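Local coordinates for acid phosphatase (Bacillus anthracis, PDB 2I33), which probably hydrolyses phosphate monoesters at acidic pH as a magnesium-bound class C acid phosphatase of the HAD superfamily, at residues Tyr89-Asp92 against Asp93-Lys97; Ser74-Gln77 against Ala78-Lys82. All coordinates share one frame; numbering follows the deposited sequence.

Contact 1: residues Tyr89-Asp92 against Asp93-Lys97; sequences YKWD and DWINK
The carbonyl O of W91 accepts the amide of I95, with I95 N to W91 O at 2.8 Å and an N-H...O angle of 169°. It is the shortest of three bonds that start the helix 91-97: K90, at the N-cap position, offers its carbonyl to the amide of W94 at 3.0 Å (W94 N to K90 O), and D92 does the same for N96. I95 and W94 both come over one face of the W91 indole. I95 puts its CG1 over the five-membered ring, 3.9 Å from the W91 ring centroid and 23° off the normal, a CH-pi contact; its CD1 reaches on to CZ2 of the six-membered ring, 3.7 Å away. W94 carries its CG anti to the backbone N, as W91 does, and the two indoles meet obliquely, planes at 46°, with W91 CZ3 3.6 Å from W94 CD1. The polar ends look elsewhere: W94 NE1 bonds to OD1 of N73, which would help to fix the rotation of that indole, and D92 makes a salt bridge with K127. On the outer side, D93 OD2 rests 3.7 Å from K90 CG beside the extended lysine chain, without its charge touching NZ. W94 also meets the ring of F249 of the second subunit, and W91 meets H76 and Y87 edge-to-face. The W91 side chain lies about 9 Å from the magnesium ion and touches what is probably the DxDx(T/V) motif, whose D65 and D67 bind the metal. Close to that charged site, then, W91, I95 and W94 meet through apolar and CH-pi packing, with N73 and K127 serving the polar ends from outside.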
# COMPACT_ATOMS: atom_id res chain seq x y z
N TYR A 89 21.77 -3.77 -11.11
CA TYR A 89 22.99 -4.45 -10.67
C TYR A 89 22.62 -5.76 -10.00
O TYR A 89 21.84 -5.74 -9.06
CB TYR A 89 23.71 -3.58 -9.68
CG TYR A 89 24.97 -4.20 -9.15
CD1 TYR A 89 26.06 -4.40 -9.97
CD2 TYR A 89 25.08 -4.56 -7.81
CE1 TYR A 89 27.25 -4.92 -9.50
CE2 TYR A 89 26.29 -5.09 -7.33
CZ TYR A 89 27.34 -5.28 -8.17
OH TYR A 89 28.55 -5.80 -7.72
N LYS A 90 23.17 -6.85 -10.53
CA LYS A 90 22.94 -8.22 -10.02
C LYS A 90 21.46 -8.63 -9.99
O LYS A 90 21.07 -9.59 -9.32
CB LYS A 90 23.68 -8.39 -8.68
CG LYS A 90 25.17 -8.36 -8.87
CD LYS A 90 25.96 -8.74 -7.64
CE LYS A 90 27.43 -8.92 -8.01
NZ LYS A 90 28.36 -9.25 -6.87
N TRP A 91 20.61 -7.97 -10.78
CA TRP A 91 19.23 -8.38 -10.88
C TRP A 91 19.13 -9.76 -11.54
O TRP A 91 18.42 -10.64 -11.05
CB TRP A 91 18.42 -7.35 -11.65
CG TRP A 91 17.02 -7.76 -11.87
CD1 TRP A 91 16.46 -8.14 -13.04
CD2 TRP A 91 15.99 -7.81 -10.89
NE1 TRP A 91 15.13 -8.45 -12.84
CE2 TRP A 91 14.82 -8.26 -11.53
CE3 TRP A 91 15.95 -7.54 -9.53
CZ2 TRP A 91 13.61 -8.43 -10.84
CZ3 TRP A 91 14.77 -7.69 -8.86
CH2 TRP A 91 13.61 -8.14 -9.51
N ASP A 92 19.84 -9.96 -12.64
CA ASP A 92 19.80 -11.26 -13.30
C ASP A 92 20.33 -12.36 -12.39
O ASP A 92 19.79 -13.48 -12.40
CB ASP A 92 20.57 -11.23 -14.60
CG ASP A 92 19.85 -10.42 -15.67
OD1 ASP A 92 18.71 -9.97 -15.39
OD2 ASP A 92 20.45 -10.28 -16.78
N ASP A 93 21.38 -12.04 -11.63
CA ASP A 93 21.92 -12.99 -10.65
C ASP A 93 20.81 -13.41 -9.67
O ASP A 93 20.61 -14.59 -9.39
CB ASP A 93 23.10 -12.39 -9.87
CG ASP A 93 24.39 -12.30 -10.69
OD1 ASP A 93 24.45 -12.76 -11.85
OD2 ASP A 93 25.39 -11.81 -10.11
N TRP A 94 20.10 -12.41 -9.17
CA TRP A 94 18.97 -12.64 -8.28
C TRP A 94 17.89 -13.51 -8.93
O TRP A 94 17.44 -14.52 -8.36
CB TRP A 94 18.39 -11.30 -7.88
CG TRP A 94 17.06 -11.40 -7.22
CD1 TRP A 94 15.88 -10.97 -7.72
CD2 TRP A 94 16.76 -12.03 -5.97
NE1 TRP A 94 14.85 -11.26 -6.85
CE2 TRP A 94 15.36 -11.94 -5.78
CE3 TRP A 94 17.52 -12.68 -5.01
CZ2 TRP A 94 14.73 -12.44 -4.63
CZ3 TRP A 94 16.89 -13.18 -3.90
CH2 TRP A 94 15.52 -13.07 -3.72
N ILE A 95 17.47 -13.14 -10.13
CA ILE A 95 16.45 -13.94 -10.83
C ILE A 95 16.89 -15.39 -11.00
O ILE A 95 16.10 -16.32 -10.78
CB ILE A 95 16.14 -13.32 -12.18
CG1 ILE A 95 15.44 -11.97 -11.98
CG2 ILE A 95 15.30 -14.29 -13.04
CD1 ILE A 95 14.04 -12.01 -11.43
N ASN A 96 18.15 -15.59 -11.37
CA ASN A 96 18.65 -16.93 -11.56
C ASN A 96 18.65 -17.80 -10.32
O ASN A 96 18.57 -19.03 -10.41
CB ASN A 96 20.05 -16.85 -12.13
CG ASN A 96 20.03 -16.50 -13.58
OD1 ASN A 96 19.06 -16.78 -14.26
ND2 ASN A 96 21.12 -15.92 -14.08
N LYS A 97 18.79 -17.18 -9.15
CA LYS A 97 18.76 -17.92 -7.90
C LYS A 97 17.37 -18.51 -7.68
O LYS A 97 17.23 -19.54 -7.01
CB LYS A 97 19.12 -17.03 -6.73
CG LYS A 97 20.58 -16.58 -6.74
CD LYS A 97 21.00 -16.15 -5.35
CE LYS A 97 21.40 -17.37 -4.51
NZ LYS A 97 20.96 -17.14 -3.12

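Contact 2: residues Ser74-Gln77 against Ala78-Lys82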
# COMPACT_ATOMS: atom_id res chain seq x y z
N SER A 74 12.29 -8.12 -2.67
CA SER A 74 12.89 -7.13 -1.82
C SER A 74 14.33 -7.49 -1.38
O SER A 74 15.12 -6.57 -1.17
CB SER A 74 11.98 -6.78 -0.64
OG SER A 74 11.82 -7.89 0.18
N PRO A 75 14.72 -8.80 -1.27
CA PRO A 75 16.14 -9.05 -0.96
C PRO A 75 17.11 -8.44 -1.96
O PRO A 75 18.24 -8.10 -1.61
CB PRO A 75 16.26 -10.56 -0.98
CG PRO A 75 14.84 -11.03 -0.63
CD PRO A 75 13.95 -10.07 -1.31
N HIS A 76 16.67 -8.30 -3.20
CA HIS A 76 17.51 -7.64 -4.17
C HIS A 76 17.63 -6.14 -3.89
O HIS A 76 18.72 -5.54 -3.97
CB HIS A 76 17.04 -7.87 -5.58
CG HIS A 76 17.89 -7.19 -6.58
ND1 HIS A 76 17.68 -5.90 -6.97
CD2 HIS A 76 19.03 -7.60 -7.21
CE1 HIS A 76 18.63 -5.54 -7.82
NE2 HIS A 76 19.46 -6.56 -7.98
N GLN A 77 16.52 -5.51 -3.54
CA GLN A 77 16.54 -4.09 -3.21
C GLN A 77 17.40 -3.85 -1.97
O GLN A 77 18.16 -2.87 -1.92
CB GLN A 77 15.13 -3.56 -3.01
CG GLN A 77 14.21 -3.75 -4.22
CD GLN A 77 14.63 -2.97 -5.45
OE1 GLN A 77 15.06 -3.55 -6.46
NE2 GLN A 77 14.52 -1.66 -5.38
N ALA A 78 17.31 -4.74 -1.00
CA ALA A 78 18.18 -4.69 0.19
C ALA A 78 19.66 -4.76 -0.21
O ALA A 78 20.50 -4.04 0.32
CB ALA A 78 17.84 -5.80 1.15
N MET A 79 19.98 -5.65 -1.14
CA MET A 79 21.33 -5.76 -1.66
C MET A 79 21.78 -4.42 -2.23
O MET A 79 22.91 -4.01 -2.02
CB MET A 79 21.43 -6.85 -2.73
CG MET A 79 22.80 -7.06 -3.32
SD MET A 79 23.20 -5.89 -4.64
CE MET A 79 21.94 -6.22 -5.85
N SER A 80 20.89 -3.74 -2.95
CA SER A 80 21.26 -2.45 -3.52
C SER A 80 21.57 -1.41 -2.45
O SER A 80 22.49 -0.65 -2.58
CB SER A 80 20.16 -1.89 -4.41
OG SER A 80 20.05 -2.67 -5.58
N VAL A 81 20.78 -1.39 -1.40
CA VAL A 81 21.08 -0.54 -0.26
C VAL A 81 22.46 -0.87 0.34
O VAL A 81 23.25 0.03 0.63
CB VAL A 81 19.98 -0.65 0.83
CG1 VAL A 81 20.37 0.11 2.09
CG2 VAL A 81 18.65 -0.15 0.30
N LYS A 82 22.75 -2.14 0.52
CA LYS A 82 24.01 -2.53 1.15
C LYS A 82 25.25 -2.24 0.30
O LYS A 82 26.31 -1.88 0.82
CB LYS A 82 23.94 -3.99 1.55
CG LYS A 82 22.91 -4.19 2.66
CD LYS A 82 22.96 -5.61 3.19
CE LYS A 82 21.79 -5.89 4.12
NZ LYS A 82 21.78 -7.31 4.58
O HOH W 1 17.62 -2.85 -6.36
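Residues 74-82 run as regular alpha-helix, each carbonyl from S74 to Q77 accepting the amide four residues on, with A78 N to S74 O the straightest at an N-H...O angle of 169°. This is part of helix 74-83, which follows what is probably the metal-binding DxDx(T/V) segment of the HAD fold. Along one side H76 and M79 lie alongside each other and point the same way. Both have CG anti to the backbone N, and M79 then bends at its second and third torsions, carrying CE to 3.3 Å from H76 NE2. The sulfur stands further off, 5.4 Å from the imidazole centroid and oblique to it. That NE2 is already bonded to the carbonyl of Y89, so the methyl packs against a nitrogen whose polar need is met. A78 and V81 face helix 21-29 and also pack on K247 and L246 of the second subunit. Q77 folds back at chi2 (-65°), which brings OE1 to the edge of the H76 ring, in its plane. A water joins the amide to the next turn: it donates a weak bond to Q77 OE1 and lies 2.6 Å from S80 OG, a hydroxyl that also bonds to the carbonyl O of K85.

Contact 2 comes first along the chain, on helix 74-83, and contact 1 follows on the next helix, 91-97; their centres lie 11 Å apart, on the same side of the chain's centre and each about 17 Å from it. They touch directly: beside the bond from H76 to the Y89 carbonyl, M79 CE packs 3.3 Å from Y89 O, and the rings of W91 and H76 pack edge-to-face. H76 therefore ties the segment leading into the second helix to the first. Both contacts lie near the magnesium site and also touch the second subunit, consistent with a place between active site and dimer interface.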